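Local structure of putative uncharacterized protein (Bacillus anthracis, 3LNO) at residues D22-Y36 with T49-I63. The protein is of unknown function but probably takes part in iron-sulfur cluster assembly. Numbering follows the deposited sequence.
Sequences DPELGVDIVNLGLVY and TMTMTSIGCPMAGQI
Leu34 and Tyr36 meet Thr49 and Thr51 where an antiparallel beta hairpin, strands 35-40 and 46-50, opens into the loops of this alpha-beta fold. Two backbone hydrogen bonds, Thr51 N to Leu34 O (3.0 Å) and Tyr36 N to Thr49 O (2.8 Å), flank the non-hydrogen-bonded pair Val35 and Met50. Leu34 lies against the backbone of 51-53. Its CB lies 3.6 Å from Thr51 O and also touches Met50 CE. CG, CD1 and CD2 all stay beside the same carbonyl oxygen. CD2 also reaches Met52 C at 3.8 Å and Thr53 CG2. The selenomethionine Met50 bends at its last torsion (chi3 -62°), which brings CE within 3.6 Å of Ile29 CD1. Val67 of helix 60-74 touches both residues. The methyl CG2 of Thr51 packs obliquely against the Tyr36 ring, while the two hydroxyls bond elsewhere, Thr51 OG1 to Val86 O and Tyr36 OH to Pro89 O. Asp22 begins an Asx turn, its OD2 accepting from Glu24 N, and its OD1 lies beside Thr53 CG2. A water joins the two sides: it donates to Asp22 OD1 (3.3 Å) and accepts from Thr53 N (3.0 Å).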
# COMPACT_ATOMS: atom_id res chain seq x y z
N ASP A 22 -3.15 5.81 6.74
CA ASP A 22 -4.61 6.03 6.72
C ASP A 22 -4.96 7.06 7.80
O ASP A 22 -4.89 6.76 8.98
CB ASP A 22 -5.39 4.74 6.95
CG ASP A 22 -6.92 4.96 6.94
OD1 ASP A 22 -7.67 3.97 6.92
OD2 ASP A 22 -7.36 6.12 6.94
N PRO A 23 -5.36 8.28 7.40
CA PRO A 23 -5.51 9.36 8.38
C PRO A 23 -6.53 9.04 9.49
O PRO A 23 -6.33 9.41 10.64
CB PRO A 23 -5.98 10.55 7.54
CG PRO A 23 -5.57 10.23 6.15
CD PRO A 23 -5.66 8.73 6.03
N GLU A 24 -7.61 8.36 9.14
CA GLU A 24 -8.63 8.03 10.13
C GLU A 24 -8.13 7.05 11.21
O GLU A 24 -8.58 7.11 12.35
CB GLU A 24 -9.87 7.47 9.43
CG GLU A 24 -10.48 8.44 8.42
CD GLU A 24 -11.22 7.73 7.30
OE1 GLU A 24 -10.62 6.82 6.67
OE2 GLU A 24 -12.39 8.10 7.03
N LEU A 25 -7.20 6.17 10.87
CA LEU A 25 -6.72 5.23 11.87
C LEU A 25 -5.35 5.53 12.43
O LEU A 25 -4.95 4.94 13.43
CB LEU A 25 -6.73 3.81 11.34
CG LEU A 25 -8.13 3.23 11.24
CD1 LEU A 25 -8.07 1.90 10.49
CD2 LEU A 25 -8.72 3.07 12.66
N GLY A 26 -4.61 6.43 11.79
CA GLY A 26 -3.26 6.72 12.23
C GLY A 26 -2.31 5.54 12.08
O GLY A 26 -1.32 5.44 12.81
N VAL A 27 -2.59 4.66 11.12
CA VAL A 27 -1.77 3.47 10.89
C VAL A 27 -1.46 3.39 9.40
O VAL A 27 -2.31 3.77 8.59
CB VAL A 27 -2.49 2.18 11.40
CG1 VAL A 27 -1.81 0.91 10.92
CG2 VAL A 27 -2.53 2.19 12.92
N ASP A 28 -0.26 2.94 9.03
CA ASP A 28 0.10 2.91 7.61
C ASP A 28 -0.62 1.79 6.88
O ASP A 28 -1.05 0.82 7.49
CB ASP A 28 1.60 2.76 7.42
CG ASP A 28 2.11 1.39 7.84
OD1 ASP A 28 1.91 0.41 7.08
OD2 ASP A 28 2.73 1.30 8.93
N ILE A 29 -0.73 1.93 5.56
CA ILE A 29 -1.58 1.02 4.80
C ILE A 29 -1.04 -0.41 4.75
O ILE A 29 -1.78 -1.37 4.55
CB ILE A 29 -1.84 1.58 3.38
CG1 ILE A 29 -0.54 1.69 2.58
CG2 ILE A 29 -2.47 2.95 3.49
CD1 ILE A 29 -0.74 2.10 1.11
N VAL A 30 0.27 -0.54 4.86
CA VAL A 30 0.92 -1.84 4.94
C VAL A 30 0.49 -2.56 6.23
O VAL A 30 -0.08 -3.67 6.17
CB VAL A 30 2.46 -1.69 4.82
CG1 VAL A 30 3.17 -2.96 5.28
CG2 VAL A 30 2.84 -1.39 3.38
N ASN A 31 0.72 -1.93 7.38
CA ASN A 31 0.32 -2.54 8.65
C ASN A 31 -1.20 -2.73 8.77
O ASN A 31 -1.65 -3.65 9.44
CB ASN A 31 0.92 -1.80 9.85
CG ASN A 31 2.39 -2.13 10.05
OD1 ASN A 31 3.26 -1.33 9.71
ND2 ASN A 31 2.69 -3.33 10.58
N LEU A 32 -1.99 -1.92 8.07
CA LEU A 32 -3.42 -2.17 8.07
C LEU A 32 -3.85 -3.41 7.28
O LEU A 32 -4.94 -3.91 7.47
CB LEU A 32 -4.20 -0.97 7.53
CG LEU A 32 -4.50 0.13 8.54
CD1 LEU A 32 -5.29 1.23 7.86
CD2 LEU A 32 -5.25 -0.42 9.76
N GLY A 33 -2.99 -3.88 6.38
CA GLY A 33 -3.37 -4.98 5.51
C GLY A 33 -4.13 -4.52 4.28
O GLY A 33 -4.84 -5.32 3.65
N LEU A 34 -4.02 -3.24 3.92
CA LEU A 34 -4.75 -2.73 2.75
C LEU A 34 -4.09 -3.04 1.42
O LEU A 34 -4.77 -3.00 0.39
CB LEU A 34 -4.99 -1.22 2.81
CG LEU A 34 -5.80 -0.71 4.00
CD1 LEU A 34 -5.91 0.78 3.90
CD2 LEU A 34 -7.20 -1.37 4.00
N VAL A 35 -2.79 -3.31 1.43
CA VAL A 35 -2.06 -3.56 0.20
C VAL A 35 -2.06 -5.05 -0.15
O VAL A 35 -1.45 -5.88 0.56
CB VAL A 35 -0.62 -3.03 0.27
CG1 VAL A 35 0.03 -3.13 -1.11
CG2 VAL A 35 -0.58 -1.58 0.75
N TYR A 36 -2.75 -5.38 -1.24
CA TYR A 36 -2.91 -6.78 -1.69
C TYR A 36 -1.82 -7.28 -2.63
O TYR A 36 -1.49 -8.45 -2.66
CB TYR A 36 -4.26 -6.94 -2.41
CG TYR A 36 -5.45 -6.89 -1.51
CD1 TYR A 36 -5.28 -6.83 -0.13
CD2 TYR A 36 -6.75 -6.89 -2.03
CE1 TYR A 36 -6.37 -6.78 0.73
CE2 TYR A 36 -7.85 -6.86 -1.19
CZ TYR A 36 -7.63 -6.82 0.20
OH TYR A 36 -8.67 -6.81 1.05
N THR A 49 -1.98 -2.88 -6.06
CA THR A 49 -3.40 -3.24 -5.91
C THR A 49 -3.75 -3.18 -4.43
O THR A 49 -3.12 -3.85 -3.59
CB THR A 49 -3.61 -4.71 -6.41
OG1 THR A 49 -3.13 -4.82 -7.75
CG2 THR A 49 -5.08 -5.14 -6.36
N MSE A 50 -4.74 -2.38 -4.10
CA MSE A 50 -5.08 -2.21 -2.70
C MSE A 50 -6.58 -2.02 -2.54
O MSE A 50 -7.32 -1.86 -3.52
CB MSE A 50 -4.33 -1.00 -2.13
CG MSE A 50 -4.79 0.33 -2.71
SE MSE A 50 -3.71 1.80 -1.97
CE MSE A 50 -4.14 1.64 -0.06
N THR A 51 -7.03 -2.07 -1.29
CA THR A 51 -8.42 -1.77 -0.99
C THR A 51 -8.49 -0.67 0.07
O THR A 51 -7.46 -0.10 0.42
CB THR A 51 -9.16 -3.02 -0.55
OG1 THR A 51 -10.57 -2.74 -0.55
CG2 THR A 51 -8.73 -3.45 0.86
N MSE A 52 -9.68 -0.32 0.54
CA MSE A 52 -9.82 0.65 1.63
C MSE A 52 -10.51 -0.05 2.79
O MSE A 52 -10.98 -1.18 2.65
CB MSE A 52 -10.67 1.83 1.19
CG MSE A 52 -10.09 2.56 -0.00
SE MSE A 52 -8.55 3.57 0.61
CE MSE A 52 -7.47 3.36 -1.01
N THR A 53 -10.59 0.61 3.94
CA THR A 53 -11.26 -0.03 5.08
C THR A 53 -12.76 -0.26 4.87
O THR A 53 -13.35 -1.13 5.50
CB THR A 53 -11.02 0.72 6.38
OG1 THR A 53 -11.46 2.08 6.24
CG2 THR A 53 -9.55 0.71 6.72
N SER A 54 -13.37 0.52 3.98
CA SER A 54 -14.81 0.47 3.70
C SER A 54 -15.06 1.13 2.35
O SER A 54 -14.36 2.08 1.99
CB SER A 54 -15.61 1.23 4.77
OG SER A 54 -15.20 2.60 4.83
N ILE A 55 -16.05 0.63 1.61
CA ILE A 55 -16.43 1.26 0.35
C ILE A 55 -16.69 2.75 0.55
O ILE A 55 -16.37 3.57 -0.32
CB ILE A 55 -17.68 0.61 -0.26
CG1 ILE A 55 -17.41 -0.85 -0.61
CG2 ILE A 55 -18.07 1.35 -1.54
CD1 ILE A 55 -16.96 -1.04 -2.03
N GLY A 56 -17.26 3.09 1.71
CA GLY A 56 -17.57 4.48 2.01
C GLY A 56 -16.35 5.37 2.12
O GLY A 56 -16.40 6.54 1.75
N CYS A 57 -15.25 4.79 2.61
CA CYS A 57 -14.03 5.51 2.99
C CYS A 57 -13.73 6.78 2.20
O CYS A 57 -13.44 6.72 1.01
CB CYS A 57 -12.82 4.60 2.96
SG CYS A 57 -11.33 5.40 3.57
N PRO A 58 -13.77 7.92 2.88
CA PRO A 58 -13.66 9.25 2.27
C PRO A 58 -12.22 9.63 1.92
O PRO A 58 -12.02 10.47 1.05
CB PRO A 58 -14.18 10.19 3.37
CG PRO A 58 -14.74 9.27 4.46
CD PRO A 58 -14.00 8.00 4.33
N MSE A 59 -11.25 9.00 2.58
CA MSE A 59 -9.84 9.33 2.36
C MSE A 59 -9.24 8.61 1.14
O MSE A 59 -8.04 8.71 0.88
CB MSE A 59 -9.03 9.02 3.63
CG MSE A 59 -9.36 9.92 4.82
SE MSE A 59 -9.08 11.83 4.44
CE MSE A 59 -9.79 12.61 6.09
N ALA A 60 -10.06 7.90 0.39
CA ALA A 60 -9.54 7.07 -0.69
C ALA A 60 -8.73 7.89 -1.70
O ALA A 60 -7.68 7.45 -2.17
CB ALA A 60 -10.66 6.32 -1.39
N GLY A 61 -9.22 9.07 -2.05
CA GLY A 61 -8.54 9.90 -3.02
C GLY A 61 -7.19 10.35 -2.50
O GLY A 61 -6.20 10.31 -3.20
N GLN A 62 -7.15 10.77 -1.24
CA GLN A 62 -5.91 11.21 -0.62
C GLN A 62 -4.89 10.06 -0.45
O GLN A 62 -3.69 10.27 -0.58
CB GLN A 62 -6.18 11.87 0.72
CG GLN A 62 -4.94 12.45 1.37
CD GLN A 62 -5.20 12.99 2.76
OE1 GLN A 62 -6.31 13.44 3.06
NE2 GLN A 62 -4.18 12.94 3.61
N ILE A 63 -5.38 8.86 -0.16
CA ILE A 63 -4.48 7.73 0.02
C ILE A 63 -3.76 7.39 -1.28
O ILE A 63 -2.53 7.29 -1.33
CB ILE A 63 -5.20 6.53 0.70
CG1 ILE A 63 -5.50 6.88 2.16
CG2 ILE A 63 -4.36 5.27 0.62
CD1 ILE A 63 -6.36 5.86 2.90
O HOH W 1 -9.09 3.26 4.04